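PDB 6LXU: L-methionine gamma-lyase from Fusobacterium nucleatum subsp. nucleatum, which belongs to the PLP-dependent enzymes of the Cys/Met metabolism family and assembles from four copies of its chain. Local coordinates for residues 36-41 and 58-63; 68-73 and 254-259; 150-155 and 179-184. All coordinates share one frame; numbering follows the deposited sequence. Where two conformers were deposited one is given.

Contact 1: residues 36-41 and 58-63; sequences STFIFD and IYTRLG
At the subunit-shared cofactor site, Ser36 and Phe38 lie against Tyr59, Thr60 and Ile58 through two non-regular chain segments that make a single backbone bridge at Thr37 and Tyr59. The firm polar link is Thr60 N to Ser36 O, 2.8 Å and 161° at the hydrogen, with the donor tilted slightly from the carbonyl plane. The same Ser36 O takes a CA-H contact from Tyr59 and approaches the tyrosine ring obliquely, 3.3 Å from Tyr59 CD1. On the far side of the bridge Phe38 N reaches Ile58 O only weakly, at 3.5 Å. A water bridges that end, donating to Phe38 O at 2.7 Å and to Ile58 O at 2.9 Å.

The Phe38 ring meets the opposite backbone obliquely. Chi1 of -64° sets CG anti to the carbonyl carbon; on the ring, CD1 is 3.4 Å from Ile58 C and CE1 is 3.7 Å from Thr60 OG1, while Thr60 N lies in the ring plane at its edge. Thr60 OG1 is hydrogen-bonded to Thr35 O and Asn64 ND2, and the side chains of Phe38 and Thr60 cross at about a right angle. Phe40 presents its edge to Ile58, CZ to CG1 at 4.4 Å, and has Phe38 O over the centre of one face.

Beyond the pair, Tyr59 OH and Arg61 NE are hydrogen-bonded to the pyridoxal-phosphate-modified lysine of the second subunit, and Thr37 OG1 is bonded to Val340 O of that subunit. Loops that carry a tyrosine and an arginine across to the neighbour's cofactor are characteristic of the composite active site of this PLP-dependent family.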
# COMPACT_ATOMS: atom_id res chain seq x y z
N SER A 36 3.14 13.36 4.29
CA SER A 36 2.52 14.66 4.02
C SER A 36 3.60 15.74 3.98
O SER A 36 3.60 16.57 3.08
CB SER A 36 1.48 15.00 5.07
OG SER A 36 2.04 14.99 6.36
N THR A 37 4.50 15.72 4.95
CA THR A 37 5.44 16.82 5.14
C THR A 37 6.87 16.34 5.16
O THR A 37 7.15 15.14 5.12
CB THR A 37 5.05 17.62 6.38
OG1 THR A 37 5.72 18.89 6.33
CG2 THR A 37 5.34 16.91 7.69
N PHE A 38 7.77 17.32 5.19
CA PHE A 38 9.21 17.11 5.05
C PHE A 38 9.90 17.94 6.11
O PHE A 38 9.48 19.06 6.43
CB PHE A 38 9.68 17.52 3.66
CG PHE A 38 9.10 16.69 2.56
CD1 PHE A 38 7.80 16.90 2.10
CD2 PHE A 38 9.84 15.67 1.99
CE1 PHE A 38 7.26 16.11 1.10
CE2 PHE A 38 9.31 14.90 0.97
CZ PHE A 38 8.00 15.11 0.53
N ILE A 39 10.96 17.40 6.68
CA ILE A 39 11.65 18.08 7.76
C ILE A 39 12.86 18.84 7.25
O ILE A 39 13.55 18.39 6.34
CB ILE A 39 11.99 17.15 8.94
CG1 ILE A 39 13.05 16.13 8.60
CG2 ILE A 39 10.73 16.46 9.45
CD1 ILE A 39 13.46 15.33 9.83
N PHE A 40 13.12 19.98 7.87
CA PHE A 40 14.28 20.81 7.54
C PHE A 40 15.37 20.60 8.58
O PHE A 40 15.09 20.38 9.74
CB PHE A 40 13.88 22.28 7.49
CG PHE A 40 12.67 22.54 6.64
CD1 PHE A 40 12.69 22.24 5.28
CD2 PHE A 40 11.52 23.07 7.19
CE1 PHE A 40 11.58 22.48 4.49
CE2 PHE A 40 10.41 23.31 6.40
CZ PHE A 40 10.44 23.01 5.05
N ASP A 41 16.62 20.74 8.12
CA ASP A 41 17.79 20.61 9.00
C ASP A 41 17.96 21.84 9.90
O ASP A 41 18.62 21.76 10.94
CB ASP A 41 19.10 20.46 8.19
CG ASP A 41 19.11 19.25 7.26
OD1 ASP A 41 18.47 18.23 7.61
OD2 ASP A 41 19.77 19.32 6.21
N ILE A 58 9.00 20.25 0.52
CA ILE A 58 8.30 20.99 1.59
C ILE A 58 7.05 20.24 2.06
O ILE A 58 6.86 20.05 3.25
CB ILE A 58 7.94 22.41 1.13
CG1 ILE A 58 9.22 23.24 0.84
CG2 ILE A 58 7.06 23.11 2.17
CD1 ILE A 58 8.93 24.58 0.21
N TYR A 59 6.18 19.86 1.12
CA TYR A 59 4.86 19.35 1.48
C TYR A 59 4.28 18.69 0.24
O TYR A 59 4.39 19.23 -0.85
CB TYR A 59 3.98 20.51 1.92
CG TYR A 59 2.61 20.17 2.44
CD1 TYR A 59 2.45 19.63 3.69
CD2 TYR A 59 1.47 20.46 1.70
CE1 TYR A 59 1.20 19.38 4.21
CE2 TYR A 59 0.20 20.22 2.20
CZ TYR A 59 0.07 19.70 3.47
OH TYR A 59 -1.16 19.50 4.03
N THR A 60 3.65 17.53 0.41
CA THR A 60 3.29 16.71 -0.75
C THR A 60 2.32 17.37 -1.72
O THR A 60 2.41 17.10 -2.91
CB THR A 60 2.82 15.33 -0.26
OG1 THR A 60 3.99 14.67 0.21
CG2 THR A 60 2.15 14.48 -1.35
N ARG A 61 1.44 18.29 -1.27
CA ARG A 61 0.60 18.99 -2.25
C ARG A 61 1.44 19.80 -3.26
O ARG A 61 1.05 19.91 -4.42
CB ARG A 61 -0.45 19.88 -1.57
CG ARG A 61 -1.29 20.74 -2.52
CD ARG A 61 -2.72 21.04 -2.01
NE ARG A 61 -2.72 21.48 -0.62
CZ ARG A 61 -2.30 22.67 -0.19
NH1 ARG A 61 -1.90 23.60 -1.06
NH2 ARG A 61 -2.25 22.93 1.10
N LEU A 62 2.58 20.32 -2.81
CA LEU A 62 3.51 21.04 -3.71
C LEU A 62 4.31 20.10 -4.60
O LEU A 62 4.56 20.42 -5.77
CB LEU A 62 4.48 21.90 -2.91
CG LEU A 62 3.86 23.01 -2.06
CD1 LEU A 62 4.91 23.72 -1.23
CD2 LEU A 62 3.09 24.00 -2.91
N GLY A 63 4.70 18.95 -4.06
CA GLY A 63 5.53 17.99 -4.77
C GLY A 63 6.04 16.94 -3.81
O GLY A 63 6.07 17.15 -2.61
O HOH W 1 7.88 21.15 5.69

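Contact 2: residues 68-73 and 254-259; sequences TVLENK and YYIIRG
No flat group takes part where Val69 and Leu70 meet Ile256 and Ile257: the rings of Tyr254 and Tyr255 and the guanidinium of Arg258 present neither face nor edge to segment 68-73. They serve the subunit interface instead, Arg258 NE forming a salt bridge with Asp219 of the fourth subunit and Tyr254 OH a hydrogen bond with the same carboxylate.

The contact itself is aliphatic. Leu70 crosses Ile256 obliquely and touches it with both methyls: CD1 is 3.6 Å from Ile256 CG2, and CD2 is 3.8 Å from Ile256 CD1. Its CB meets the neighbouring isoleucine, 3.9 Å from Ile257 CG1. Ile257 buries the most surface here, and its two branches meet different partners. CD1 approaches Val69 CG1 at 3.9 Å, whereas CG2 touches Lys73 CE at 4.1 Å in the lysine conformer given; both partners run across Ile257 at about a right angle. In that conformer the lysine lends its methylene chain to the packing, and a bend at chi4 (-67°) places NZ, which hydrogen-bonds the carbonyls of Ala15 and Ala18.

The short helical segments approach to 9.5 Å between axes and run 39° apart in the same general direction. Around them, Leu248 touches Leu70 and Met30 touches Val69, while Glu71 is tied by a salt bridge to Arg236. Such aliphatic contact between helices 65-78 and 250-260 is plain hydrophobic helix-helix packing within the PLP-dependent aminotransferase-like fold.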
# COMPACT_ATOMS: atom_id res chain seq x y z
N THR A 68 7.56 13.05 -8.32
CA THR A 68 8.49 13.67 -9.26
C THR A 68 9.01 12.69 -10.30
O THR A 68 9.13 13.04 -11.48
CB THR A 68 9.67 14.30 -8.50
OG1 THR A 68 9.16 15.37 -7.72
CG2 THR A 68 10.75 14.83 -9.45
N VAL A 69 9.31 11.47 -9.89
CA VAL A 69 9.76 10.45 -10.83
C VAL A 69 8.71 10.19 -11.90
O VAL A 69 9.02 10.15 -13.08
CB VAL A 69 10.17 9.17 -10.11
CG1 VAL A 69 10.40 8.02 -11.09
CG2 VAL A 69 11.42 9.42 -9.30
N LEU A 70 7.46 10.06 -11.47
CA LEU A 70 6.37 9.87 -12.40
C LEU A 70 6.24 11.03 -13.38
O LEU A 70 6.06 10.85 -14.59
CB LEU A 70 5.06 9.66 -11.64
CG LEU A 70 3.79 9.59 -12.47
CD1 LEU A 70 3.85 8.46 -13.48
CD2 LEU A 70 2.58 9.42 -11.56
N GLU A 71 6.30 12.24 -12.83
CA GLU A 71 6.21 13.45 -13.64
C GLU A 71 7.32 13.51 -14.69
O GLU A 71 7.07 13.83 -15.86
CB GLU A 71 6.27 14.66 -12.73
CG GLU A 71 4.98 14.81 -11.92
CD GLU A 71 5.02 15.84 -10.82
OE1 GLU A 71 6.12 16.28 -10.41
OE2 GLU A 71 3.92 16.21 -10.33
N ASN A 72 8.54 13.22 -14.26
CA ASN A 72 9.68 13.21 -15.19
C ASN A 72 9.52 12.15 -16.27
O ASN A 72 9.89 12.38 -17.43
CB ASN A 72 10.98 12.95 -14.43
CG ASN A 72 11.39 14.09 -13.54
OD1 ASN A 72 10.95 15.20 -13.70
ND2 ASN A 72 12.29 13.81 -12.61
N LYS A 73 8.98 11.00 -15.91
CA LYS A 73 8.77 9.90 -16.86
C LYS A 73 7.78 10.27 -17.93
O LYS A 73 8.03 10.05 -19.11
CB LYS A 73 8.29 8.62 -16.16
CG LYS A 73 9.39 7.84 -15.49
CD LYS A 73 8.89 6.58 -14.81
CE LYS A 73 10.03 5.91 -14.06
NZ LYS A 73 11.08 5.40 -14.97
N TYR A 254 3.38 5.46 -7.12
CA TYR A 254 4.18 4.24 -7.23
C TYR A 254 3.50 3.22 -8.15
O TYR A 254 4.15 2.64 -9.03
CB TYR A 254 4.51 3.63 -5.84
CG TYR A 254 5.36 2.43 -6.04
CD1 TYR A 254 6.71 2.56 -6.37
CD2 TYR A 254 4.81 1.14 -6.04
CE1 TYR A 254 7.47 1.46 -6.68
CE2 TYR A 254 5.58 0.04 -6.34
CZ TYR A 254 6.92 0.20 -6.69
OH TYR A 254 7.72 -0.86 -7.08
N TYR A 255 2.20 3.00 -7.96
CA TYR A 255 1.49 2.07 -8.83
C TYR A 255 1.64 2.45 -10.31
O TYR A 255 1.78 1.57 -11.16
CB TYR A 255 0.00 2.00 -8.48
CG TYR A 255 -0.40 1.13 -7.30
CD1 TYR A 255 -0.03 -0.22 -7.22
CD2 TYR A 255 -1.29 1.61 -6.34
CE1 TYR A 255 -0.49 -1.01 -6.18
CE2 TYR A 255 -1.74 0.80 -5.30
CZ TYR A 255 -1.33 -0.52 -5.24
OH TYR A 255 -1.76 -1.35 -4.21
N ILE A 256 1.58 3.74 -10.61
CA ILE A 256 1.68 4.17 -12.01
C ILE A 256 3.12 4.00 -12.53
O ILE A 256 3.31 3.50 -13.64
CB ILE A 256 1.21 5.62 -12.22
CG1 ILE A 256 -0.22 5.82 -11.72
CG2 ILE A 256 1.30 5.98 -13.70
CD1 ILE A 256 -0.54 7.26 -11.41
N ILE A 257 4.11 4.40 -11.74
CA ILE A 257 5.50 4.11 -12.11
C ILE A 257 5.68 2.62 -12.42
O ILE A 257 6.29 2.24 -13.43
CB ILE A 257 6.46 4.55 -10.97
CG1 ILE A 257 6.51 6.07 -10.86
CG2 ILE A 257 7.86 3.97 -11.17
CD1 ILE A 257 7.11 6.56 -9.57
N ARG A 258 5.13 1.79 -11.54
CA ARG A 258 5.21 0.35 -11.71
C ARG A 258 4.51 -0.08 -13.01
O ARG A 258 5.05 -0.88 -13.78
CB ARG A 258 4.58 -0.33 -10.52
CG ARG A 258 4.81 -1.82 -10.46
CD ARG A 258 4.03 -2.44 -9.34
NE ARG A 258 4.57 -3.70 -8.85
CZ ARG A 258 4.04 -4.91 -8.96
NH1 ARG A 258 3.00 -5.14 -9.77
NH2 ARG A 258 4.58 -5.90 -8.29
N GLY A 259 3.31 0.45 -13.24
CA GLY A 259 2.59 0.18 -14.49
C GLY A 259 3.38 0.58 -15.72
O GLY A 259 3.33 -0.11 -16.76

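Contact 3: residues 150-155 and 179-184; sequences NTRVVY and NPNTLV
Arg152 meets Asn181 and Leu183 with different parts of one guanidinium. Its NH1 donates to Asn181 O at 2.9 Å and 159°, with the oxygen in the guanidinium plane, while Leu183 CD1 sits over the centre of one face. The chain is bent at chi2 (56°), which sets CD on the way to Asn181, and the side chains of Arg152 and Leu183 lie side by side, pointing the same way. Next along, Thr182 OG1 donates to Thr151 O at 2.8 Å, from above the carbonyl plane. A water accepts from Asn181 ND2 at 3.1 Å and also lies within hydrogen-bonding distance of Thr151 O.

The backbones pair in parallel: Leu183 N gives an almost straight bond to Arg152 O (2.8 Å, 179°), and Val154 N reaches Leu183 O at 2.9 Å. CA-H contacts from Val153 and Val184 to opposing carbonyls accompany them. This is the start of the neighbouring strands 151-157 and 183-187, which helix 169-176 connects as a beta-alpha-beta unit within the mixed seven-stranded sheet of the PLP-dependent enzyme fold.

Val154 and Val184 point to one face of the sheet, where Thr182 CG2 comes 3.8 Å from Val154 CG2 and all three side chains touch Ala176 of helix 169-176. Val153 and Leu183 point to the other, against Val100 of helix 89-100.

Farther out, a type I turn from Asn179 to Thr182 leads segment 179-184 into the sheet. Asn179 OD1 accepts from Asn181 N at 3.0 Å, an Asx turn; the next peptide, whose carbonyl O receives Arg152 NH1, is tied by its own N-H, Thr182 N, to Asn179 O. Arg152 NE is held from elsewhere, by Val100 O, and Asn179 ND2 by Lys149 O.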
# COMPACT_ATOMS: atom_id res chain seq x y z
N ASN A 150 -10.22 37.04 -27.97
CA ASN A 150 -10.14 36.55 -26.59
C ASN A 150 -10.14 35.02 -26.46
O ASN A 150 -10.29 34.51 -25.35
CB ASN A 150 -11.27 37.16 -25.73
CG ASN A 150 -12.64 36.72 -26.17
OD1 ASN A 150 -12.90 36.57 -27.36
ND2 ASN A 150 -13.53 36.50 -25.21
N THR A 151 -9.98 34.28 -27.57
CA THR A 151 -9.80 32.82 -27.48
C THR A 151 -8.50 32.51 -26.79
O THR A 151 -7.42 32.83 -27.27
CB THR A 151 -9.85 32.17 -28.86
OG1 THR A 151 -11.08 32.53 -29.49
CG2 THR A 151 -9.77 30.63 -28.74
N ARG A 152 -8.61 31.92 -25.60
CA ARG A 152 -7.44 31.58 -24.80
C ARG A 152 -7.03 30.10 -24.95
O ARG A 152 -5.87 29.78 -24.75
CB ARG A 152 -7.73 31.92 -23.33
CG ARG A 152 -6.65 31.57 -22.33
CD ARG A 152 -5.30 32.19 -22.64
NE ARG A 152 -4.36 32.01 -21.54
CZ ARG A 152 -3.03 32.06 -21.65
NH1 ARG A 152 -2.45 32.30 -22.83
NH2 ARG A 152 -2.28 31.90 -20.57
N VAL A 153 -8.00 29.24 -25.23
CA VAL A 153 -7.75 27.80 -25.32
C VAL A 153 -8.48 27.23 -26.52
O VAL A 153 -9.66 27.51 -26.74
CB VAL A 153 -8.22 27.05 -24.05
CG1 VAL A 153 -8.27 25.54 -24.26
CG2 VAL A 153 -7.33 27.40 -22.87
N VAL A 154 -7.76 26.41 -27.28
CA VAL A 154 -8.35 25.47 -28.22
C VAL A 154 -8.09 24.09 -27.62
O VAL A 154 -6.93 23.73 -27.42
CB VAL A 154 -7.77 25.62 -29.65
CG1 VAL A 154 -8.22 24.49 -30.55
CG2 VAL A 154 -8.20 26.97 -30.22
N TYR A 155 -9.15 23.37 -27.28
CA TYR A 155 -9.05 22.11 -26.54
C TYR A 155 -9.48 20.98 -27.46
O TYR A 155 -10.58 21.03 -28.02
CB TYR A 155 -9.94 22.16 -25.30
CG TYR A 155 -9.79 20.95 -24.40
CD1 TYR A 155 -10.45 19.79 -24.69
CD2 TYR A 155 -8.97 20.98 -23.29
CE1 TYR A 155 -10.30 18.65 -23.90
CE2 TYR A 155 -8.83 19.87 -22.47
CZ TYR A 155 -9.49 18.70 -22.78
OH TYR A 155 -9.34 17.60 -21.94
N ASN A 179 -3.70 33.35 -33.26
CA ASN A 179 -3.85 34.26 -32.13
C ASN A 179 -2.68 34.01 -31.17
O ASN A 179 -2.57 32.91 -30.63
CB ASN A 179 -5.21 34.00 -31.47
CG ASN A 179 -5.49 34.92 -30.30
OD1 ASN A 179 -4.58 35.37 -29.61
ND2 ASN A 179 -6.76 35.20 -30.08
N PRO A 180 -1.81 35.02 -30.94
CA PRO A 180 -0.62 34.80 -30.11
C PRO A 180 -0.88 34.46 -28.63
O PRO A 180 0.05 34.04 -27.94
CB PRO A 180 0.14 36.13 -30.21
CG PRO A 180 -0.91 37.13 -30.51
CD PRO A 180 -1.89 36.42 -31.40
N ASN A 181 -2.09 34.69 -28.15
CA ASN A 181 -2.47 34.37 -26.77
C ASN A 181 -3.15 33.00 -26.62
O ASN A 181 -3.48 32.61 -25.49
CB ASN A 181 -3.40 35.47 -26.25
CG ASN A 181 -3.49 35.51 -24.74
OD1 ASN A 181 -2.47 35.44 -24.04
ND2 ASN A 181 -4.71 35.65 -24.22
N THR A 182 -3.37 32.26 -27.70
CA THR A 182 -4.12 31.00 -27.62
C THR A 182 -3.23 29.80 -27.31
O THR A 182 -2.21 29.58 -27.98
CB THR A 182 -4.89 30.74 -28.92
OG1 THR A 182 -5.72 31.87 -29.23
CG2 THR A 182 -5.75 29.48 -28.83
N LEU A 183 -3.64 29.02 -26.31
CA LEU A 183 -2.98 27.75 -25.98
C LEU A 183 -3.77 26.59 -26.55
O LEU A 183 -4.99 26.57 -26.47
CB LEU A 183 -2.87 27.59 -24.47
CG LEU A 183 -1.99 28.61 -23.76
CD1 LEU A 183 -2.22 28.53 -22.25
CD2 LEU A 183 -0.52 28.39 -24.10
N VAL A 184 -3.05 25.61 -27.09
CA VAL A 184 -3.65 24.39 -27.59
C VAL A 184 -3.41 23.29 -26.55
O VAL A 184 -2.26 23.02 -26.18
CB VAL A 184 -3.08 23.98 -28.97
CG1 VAL A 184 -3.77 22.72 -29.47
CG2 VAL A 184 -3.25 25.10 -29.98
O HOH W 2 -6.88 35.43 -26.40

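How the contacts relate
From the N terminus, contact 1 comes first: 36-41 returns to 58-63 and closes a short loop containing helix 43-50. After four intervening residues contact 2 opens at 68-73, on helix 65-78, and it closes only at 254-259, across a span of 180 residues. Contact 3 lies wholly within that span, joining 150-155 to 179-184 around helix 169-176. No pair crosses: contact 1 is in series with both others, and contact 3 is enclosed by contact 2. In space contacts 1 and 2 lie on the same side of the chain's centre, nearest atoms about 5 Å apart without touching, whereas contact 3 in the central sheet stays about 17 Å from contact 2 by nearest atoms.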